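Local coordinates for pyoverdine biosynthesis protein PvcB (Pseudomonas aeruginosa, PDB 4YLM) that catalyses the iron(II)- and 2-oxoglutarate-dependent oxidation of tyrosine isonitrile in the biosynthesis of paerucumarin, at residues N23-F27 with P238-Y242; S136-R140 with R263-H268. Residues are numbered along the deposited sequence.

Interaction 1: N23-F27 with P238-Y242; sequences NQPRF and PQAHY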
ATOM      1  N   ASN A  23       6.714 -23.900  16.843  1.00 32.59           N
ATOM      2  CA  ASN A  23       6.531 -24.338  15.464  1.00 33.95           C
ATOM      3  C   ASN A  23       6.187 -23.165  14.563  1.00 34.17           C
ATOM      4  O   ASN A  23       5.350 -22.337  14.916  1.00 31.12           O
ATOM      5  CB  ASN A  23       5.440 -25.393  15.318  1.00 34.56           C
ATOM      6  CG  ASN A  23       5.175 -25.738  13.861  1.00 39.80           C
ATOM      7  OD1 ASN A  23       6.004 -26.374  13.204  1.00 40.92           O
ATOM      8  ND2 ASN A  23       4.033 -25.290  13.336  1.00 35.48           N
ATOM      9  N   GLN A  24       6.825 -23.115  13.400  1.00 30.86           N
ATOM     10  CA  GLN A  24       6.618 -22.023  12.454  1.00 34.77           C
ATOM     11  C   GLN A  24       5.997 -22.542  11.162  1.00 30.33           C
ATOM     12  O   GLN A  24       6.686 -23.093  10.306  1.00 31.63           O
ATOM     13  CB  GLN A  24       7.946 -21.317  12.157  1.00 33.31           C
ATOM     14  CG  GLN A  24       7.844 -20.216  11.101  1.00 34.51           C
ATOM     15  CD  GLN A  24       9.166 -19.495  10.866  1.00 34.77           C
ATOM     16  OE1 GLN A  24      10.015 -19.424  11.753  1.00 36.24           O
ATOM     17  NE2 GLN A  24       9.344 -18.969   9.661  1.00 32.95           N
ATOM     18  N   PRO A  25       4.689 -22.345  11.003  1.00 28.41           N
ATOM     19  CA  PRO A  25       4.056 -22.827   9.773  1.00 27.80           C
ATOM     20  C   PRO A  25       4.397 -21.933   8.591  1.00 27.37           C
ATOM     21  O   PRO A  25       5.074 -20.920   8.761  1.00 27.77           O
ATOM     22  CB  PRO A  25       2.571 -22.704  10.087  1.00 27.14           C
ATOM     23  CG  PRO A  25       2.517 -21.476  11.002  1.00 29.65           C
ATOM     24  CD  PRO A  25       3.753 -21.602  11.868  1.00 29.45           C
ATOM     25  N   ARG A  26       3.892 -22.297   7.417  1.00 24.28           N
ATOM     26  CA  ARG A  26       4.208 -21.592   6.178  1.00 28.84           C
ATOM     27  C   ARG A  26       3.238 -20.440   5.873  1.00 25.56           C
ATOM     28  O   ARG A  26       2.781 -20.278   4.735  1.00 25.52           O
ATOM     29  CB  ARG A  26       4.229 -22.594   5.025  1.00 29.11           C
ATOM     30  CG  ARG A  26       5.491 -23.440   5.010  1.00 36.45           C
ATOM     31  CD  ARG A  26       5.344 -24.599   4.058  1.00 45.38           C
ATOM     32  NE  ARG A  26       6.616 -25.061   3.499  1.00 53.68           N
ATOM     33  CZ  ARG A  26       7.649 -25.496   4.216  1.00 53.32           C
ATOM     34  NH1 ARG A  26       7.589 -25.517   5.545  1.00 57.03           N
ATOM     35  NH2 ARG A  26       8.748 -25.912   3.603  1.00 45.10           N
ATOM     36  N   PHE A  27       2.925 -19.661   6.903  1.00 25.27           N
ATOM     37  CA  PHE A  27       2.065 -18.488   6.765  1.00 24.67           C
ATOM     38  C   PHE A  27       2.057 -17.752   8.085  1.00 24.01           C
ATOM     39  O   PHE A  27       2.660 -18.210   9.063  1.00 24.41           O
ATOM     40  CB  PHE A  27       0.631 -18.872   6.345  1.00 22.66           C
ATOM     41  CG  PHE A  27      -0.201 -19.527   7.446  1.00 22.84           C
ATOM     42  CD1 PHE A  27      -0.007 -20.856   7.789  1.00 24.27           C
ATOM     43  CD2 PHE A  27      -1.205 -18.816   8.093  1.00 19.62           C
ATOM     44  CE1 PHE A  27      -0.783 -21.460   8.786  1.00 24.58           C
ATOM     45  CE2 PHE A  27      -1.991 -19.410   9.080  1.00 25.69           C
ATOM     46  CZ  PHE A  27      -1.776 -20.738   9.426  1.00 25.52           C
ATOM     47  N   PRO A 238       2.123 -29.476  10.735  1.00 35.09           N
ATOM     48  CA  PRO A 238       2.782 -28.299  11.319  1.00 34.04           C
ATOM     49  C   PRO A 238       3.163 -27.214  10.298  1.00 33.07           C
ATOM     50  O   PRO A 238       3.267 -26.049  10.687  1.00 32.08           O
ATOM     51  CB  PRO A 238       4.038 -28.891  11.973  1.00 37.83           C
ATOM     52  CG  PRO A 238       3.642 -30.309  12.309  1.00 39.28           C
ATOM     53  CD  PRO A 238       2.712 -30.745  11.211  1.00 35.89           C
ATOM     54  N   GLN A 239       3.382 -27.582   9.040  1.00 31.42           N
ATOM     55  CA  GLN A 239       3.670 -26.596   7.997  1.00 34.09           C
ATOM     56  C   GLN A 239       2.423 -25.793   7.607  1.00 32.66           C
ATOM     57  O   GLN A 239       2.537 -24.697   7.066  1.00 28.88           O
ATOM     58  CB  GLN A 239       4.258 -27.263   6.741  1.00 33.91           C
ATOM     59  CG  GLN A 239       5.696 -27.776   6.880  1.00 36.18           C
ATOM     60  CD  GLN A 239       6.262 -28.386   5.584  1.00 46.07           C
ATOM     61  OE1 GLN A 239       5.685 -28.253   4.498  1.00 43.63           O
ATOM     62  NE2 GLN A 239       7.407 -29.052   5.704  1.00 47.82           N
ATOM     63  N   ALA A 240       1.240 -26.341   7.884  1.00 26.17           N
ATOM     64  CA  ALA A 240      -0.001 -25.776   7.369  1.00 28.04           C
ATOM     65  C   ALA A 240      -0.965 -25.273   8.442  1.00 25.56           C
ATOM     66  O   ALA A 240      -1.964 -24.634   8.122  1.00 25.75           O
ATOM     67  CB  ALA A 240      -0.711 -26.786   6.467  1.00 23.78           C
ATOM     68  N   HIS A 241      -0.647 -25.532   9.705  1.00 25.49           N
ATOM     69  CA  HIS A 241      -1.613 -25.397  10.788  1.00 25.98           C
ATOM     70  C   HIS A 241      -1.033 -24.562  11.916  1.00 26.18           C
ATOM     71  O   HIS A 241       0.130 -24.724  12.277  1.00 29.67           O
ATOM     72  CB  HIS A 241      -1.980 -26.793  11.314  1.00 26.90           C
ATOM     73  CG  HIS A 241      -3.095 -26.806  12.321  1.00 26.55           C
ATOM     74  ND1 HIS A 241      -4.409 -26.555  11.985  1.00 28.83           N
ATOM     75  CD2 HIS A 241      -3.096 -27.088  13.646  1.00 31.40           C
ATOM     76  CE1 HIS A 241      -5.172 -26.678  13.059  1.00 28.81           C
ATOM     77  NE2 HIS A 241      -4.398 -26.984  14.085  1.00 29.69           N
ATOM     78  N   TYR A 242      -1.850 -23.670  12.470  1.00 23.55           N
ATOM     79  CA  TYR A 242      -1.449 -22.833  13.597  1.00 24.61           C
ATOM     80  C   TYR A 242      -2.567 -22.772  14.637  1.00 26.23           C
ATOM     81  O   TYR A 242      -3.727 -22.510  14.308  1.00 27.39           O
ATOM     82  CB  TYR A 242      -1.109 -21.411  13.104  1.00 24.85           C
ATOM     83  CG  TYR A 242      -0.937 -20.396  14.213  1.00 24.66           C
ATOM     84  CD1 TYR A 242       0.241 -20.333  14.941  1.00 27.30           C
ATOM     85  CD2 TYR A 242      -1.951 -19.492  14.525  1.00 24.86           C
ATOM     86  CE1 TYR A 242       0.407 -19.409  15.963  1.00 24.93           C
ATOM     87  CE2 TYR A 242      -1.792 -18.553  15.549  1.00 21.42           C
ATOM     88  CZ  TYR A 242      -0.613 -18.520  16.260  1.00 24.08           C
ATOM     89  OH  TYR A 242      -0.437 -17.609  17.276  1.00 22.83           O
TER
HETATM   90  O   HOH W   1       2.072 -23.681  14.056  1.00 31.55           O
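A loop is pinned here against the turn that leads into an edge strand, by two hydrogen bonds to backbone carbonyls with apolar packing beside them. Residues 23-27 belong to the connection between strands 12-16 and 29-33; residues 238-242 follow helix 224-235 and open strand 241-244. The backbones come closest at Pro25 and Gln239, whose CA atoms lie 4.2 Å apart. At this point Arg26 N donates to Gln239 O (2.8 Å), while Pro25 CA makes a CA-H...O contact of 3.4 Å to Pro238 O. That same carbonyl accepts a nearly straight bond from Asn23 ND2 (2.9 Å from ND2 to Pro238 O). ND2 of Asn23 also donates to water 1 (2.6 Å from ND2 to the water O), which in turn donates a hydrogen bond to His241 O (2.8 Å from the water O), so one side chain spans both ends of the turn. Further out, the guanidinium of Arg26 lays one face over the Gln239 amide, with Arg26 NH1 3.2 Å from Gln239 CD, and packs on Pro36 of a neighbouring subunit. On the buried side, Tyr242 CB meets Pro25 CG at 4.2 Å and Phe27 CZ at 3.8 Å; the Phe27 ring edge approaches the backbone at His241 N. His241 bonds through ND1 to Ser144. Phe27 touches Leu57 on strand 57-60 of the larger sheet and Ser145 on strand 141-145 of the smaller one, so the loop lies where the two sheets meet, consistent with the double-stranded beta-helix (jelly-roll) of the TauD/TfdA family in the cupin clan.

Interaction 2: S136-R140 with R263-H268; sequences SDGGR and REAFAH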
ATOM      1  N   SER A 136      -5.214 -21.310  29.615  1.00 61.57           N
ATOM      2  CA  SER A 136      -6.163 -22.385  29.401  1.00 59.06           C
ATOM      3  C   SER A 136      -5.449 -23.677  29.045  1.00 55.96           C
ATOM      4  O   SER A 136      -4.240 -23.697  28.816  1.00 57.38           O
ATOM      5  CB  SER A 136      -7.107 -22.002  28.266  1.00 59.18           C
ATOM      6  OG  SER A 136      -6.403 -21.280  27.265  1.00 64.85           O
ATOM      7  N   ASP A 137      -6.207 -24.764  29.011  1.00 57.43           N
ATOM      8  CA  ASP A 137      -5.688 -26.021  28.509  1.00 57.03           C
ATOM      9  C   ASP A 137      -6.491 -26.403  27.275  1.00 53.02           C
ATOM     10  O   ASP A 137      -7.699 -26.622  27.357  1.00 51.64           O
ATOM     11  CB  ASP A 137      -5.790 -27.112  29.570  1.00 64.02           C
ATOM     12  CG  ASP A 137      -5.034 -28.362  29.179  1.00 64.91           C
ATOM     13  OD1 ASP A 137      -3.863 -28.500  29.596  1.00 67.96           O
ATOM     14  OD2 ASP A 137      -5.605 -29.196  28.443  1.00 64.73           O
ATOM     15  N   GLY A 138      -5.817 -26.472  26.133  1.00 47.59           N
ATOM     16  CA  GLY A 138      -6.503 -26.685  24.874  1.00 47.32           C
ATOM     17  C   GLY A 138      -7.411 -25.501  24.596  1.00 39.09           C
ATOM     18  O   GLY A 138      -7.238 -24.435  25.176  1.00 37.37           O
ATOM     19  N   GLY A 139      -8.377 -25.687  23.710  1.00 39.72           N
ATOM     20  CA  GLY A 139      -9.336 -24.643  23.411  1.00 39.86           C
ATOM     21  C   GLY A 139      -8.803 -23.516  22.533  1.00 33.93           C
ATOM     22  O   GLY A 139      -9.469 -22.503  22.372  1.00 33.65           O
ATOM     23  N   ARG A 140      -7.608 -23.681  21.975  1.00 32.72           N
ATOM     24  CA  ARG A 140      -7.033 -22.644  21.101  1.00 36.02           C
ATOM     25  C   ARG A 140      -7.803 -22.527  19.782  1.00 27.83           C
ATOM     26  O   ARG A 140      -8.270 -23.524  19.237  1.00 28.66           O
ATOM     27  CB  ARG A 140      -5.543 -22.911  20.828  1.00 30.68           C
ATOM     28  CG  ARG A 140      -4.633 -22.744  22.055  1.00 32.58           C
ATOM     29  CD  ARG A 140      -3.187 -23.127  21.744  1.00 33.84           C
ATOM     30  NE  ARG A 140      -3.045 -24.555  21.455  1.00 34.16           N
ATOM     31  CZ  ARG A 140      -1.925 -25.136  21.025  1.00 40.08           C
ATOM     32  NH1 ARG A 140      -0.836 -24.412  20.803  1.00 35.58           N
ATOM     33  NH2 ARG A 140      -1.904 -26.444  20.790  1.00 36.93           N
ATOM     34  N   ARG A 263     -11.385 -25.005  16.029  1.00 28.96           N
ATOM     35  CA  ARG A 263     -11.052 -24.877  17.434  1.00 32.85           C
ATOM     36  C   ARG A 263     -10.641 -26.195  18.085  1.00 34.85           C
ATOM     37  O   ARG A 263     -11.310 -27.221  17.956  1.00 35.44           O
ATOM     38  CB  ARG A 263     -12.213 -24.272  18.213  1.00 30.73           C
ATOM     39  CG  ARG A 263     -11.811 -23.894  19.627  1.00 36.17           C
ATOM     40  CD  ARG A 263     -13.004 -23.479  20.462  1.00 38.07           C
ATOM     41  NE  ARG A 263     -12.579 -23.112  21.808  1.00 46.32           N
ATOM     42  CZ  ARG A 263     -13.357 -22.496  22.691  1.00 50.35           C
ATOM     43  NH1 ARG A 263     -14.605 -22.181  22.360  1.00 51.87           N
ATOM     44  NH2 ARG A 263     -12.890 -22.194  23.898  1.00 47.71           N
ATOM     45  N   GLU A 264      -9.544 -26.117  18.817  1.00 34.85           N
ATOM     46  CA  GLU A 264      -8.903 -27.252  19.445  1.00 38.95           C
ATOM     47  C   GLU A 264      -9.762 -27.712  20.617  1.00 43.35           C
ATOM     48  O   GLU A 264     -10.411 -26.901  21.281  1.00 38.04           O
ATOM     49  CB  GLU A 264      -7.525 -26.780  19.916  1.00 41.03           C
ATOM     50  CG  GLU A 264      -6.688 -27.744  20.706  1.00 42.78           C
ATOM     51  CD  GLU A 264      -5.421 -27.078  21.216  1.00 40.40           C
ATOM     52  OE1 GLU A 264      -5.507 -25.946  21.746  1.00 36.58           O
ATOM     53  OE2 GLU A 264      -4.337 -27.678  21.083  1.00 45.30           O
ATOM     54  N   ALA A 265      -9.784 -29.020  20.855  1.00 47.92           N
ATOM     55  CA  ALA A 265     -10.531 -29.572  21.980  1.00 49.00           C
ATOM     56  C   ALA A 265     -10.018 -29.018  23.309  1.00 47.77           C
ATOM     57  O   ALA A 265      -8.831 -28.729  23.458  1.00 46.09           O
ATOM     58  CB  ALA A 265     -10.442 -31.095  21.970  1.00 49.34           C
ATOM     59  N   PHE A 266     -10.909 -28.868  24.278  1.00 48.63           N
ATOM     60  CA  PHE A 266     -10.492 -28.404  25.594  1.00 53.70           C
ATOM     61  C   PHE A 266     -10.977 -29.315  26.717  1.00 56.34           C
ATOM     62  O   PHE A 266     -12.037 -29.939  26.619  1.00 52.89           O
ATOM     63  CB  PHE A 266     -10.965 -26.971  25.835  1.00 50.87           C
ATOM     64  CG  PHE A 266     -12.373 -26.725  25.397  1.00 56.40           C
ATOM     65  CD1 PHE A 266     -12.661 -26.466  24.067  1.00 54.61           C
ATOM     66  CD2 PHE A 266     -13.411 -26.753  26.312  1.00 56.38           C
ATOM     67  CE1 PHE A 266     -13.961 -26.237  23.656  1.00 59.41           C
ATOM     68  CE2 PHE A 266     -14.714 -26.531  25.907  1.00 58.56           C
ATOM     69  CZ  PHE A 266     -14.990 -26.274  24.578  1.00 57.66           C
ATOM     70  N   ALA A 267     -10.184 -29.395  27.777  1.00 53.36           N
ATOM     71  CA  ALA A 267     -10.604 -30.099  28.977  1.00 64.83           C
ATOM     72  C   ALA A 267     -11.189 -29.073  29.930  1.00 58.14           C
ATOM     73  O   ALA A 267     -12.346 -29.177  30.329  1.00 65.73           O
ATOM     74  CB  ALA A 267      -9.430 -30.825  29.616  1.00 63.17           C
ATOM     75  N   HIS A 268     -10.388 -28.065  30.262  1.00 63.70           N
ATOM     76  CA  HIS A 268     -10.826 -26.989  31.149  1.00 63.17           C
ATOM     77  C   HIS A 268     -10.985 -25.659  30.412  1.00 60.46           C
ATOM     78  O   HIS A 268     -10.004 -24.952  30.160  1.00 62.78           O
ATOM     79  CB  HIS A 268      -9.847 -26.822  32.316  1.00 61.10           C
ATOM     80  CG  HIS A 268     -10.250 -25.761  33.294  1.00 62.35           C
ATOM     81  ND1 HIS A 268     -11.453 -25.788  33.968  1.00 61.86           N
ATOM     82  CD2 HIS A 268      -9.609 -24.644  33.713  1.00 61.62           C
ATOM     83  CE1 HIS A 268     -11.534 -24.733  34.760  1.00 59.98           C
ATOM     84  NE2 HIS A 268     -10.428 -24.023  34.623  1.00 58.40           N
TER
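Arg140 and Glu264 form a two-pronged salt bridge: NE of Arg140 lies 2.8 Å from OE1 of Glu264, and NH2 of Arg140 2.7 Å from OE2 of Glu264, both well aligned. The carboxylate reaches the backbone too, since Arg140 N donates to Glu264 OE1 (3.1 Å), and the return bond, Glu264 N to Arg140 O (2.9 Å), is almost straight, so each residue holds the other through side chain and main chain. Arg140 NH1 has a further partner in Gln21. Gly139 contributes both its polar backbone atoms: its N donates to Ala265 O (3.1 Å), and its O accepts from Arg263 NE (3.2 Å) and also from Arg272. The NH1 of Arg263 forms a salt bridge with Glu95. The segments run nearly antiparallel, 162° apart, and continue the pairing of strands 141-145 and 259-263 past its end, at the rim of the small three-stranded sheet of the jelly roll. Both glycines have positive phi, which favours glycine, and at Gly138 there is no room for a side chain: an ideal CB would lie 2.2 Å from Ala265 O. Without one, Gly138 CA comes to 3.4 Å from Ala265 O in a CA-H...O contact, matched by Gly139 CA with Glu264 O at 3.3 Å. Phe266 CB packs 3.6 Å from both Asp137 O and Gly139 N, and at the exposed end Asp137 OD2 stays 4.3 Å from Ala267 CB.

Overall arrangement
The two contacts lie on the same small antiparallel sheet, in which strand 141-145 lies between 241-244 and 259-263. Interaction 2 sits where the chain enters 141-145 and leaves 259-263; interaction 1 lies toward the other end of 141-145, where Ala240 pairs with Ser145. Their centres are 19 Å apart and their nearest atoms about 7 Å, so they do not touch, and their segments alternate along the chain. Both lie near the catalytic iron site, whose ligands are assigned as His112, Asp114 and His261. The side chain of Arg263 is about 7 Å from those of His261 and His112, that of His241 about 8 Å and 11 Å respectively.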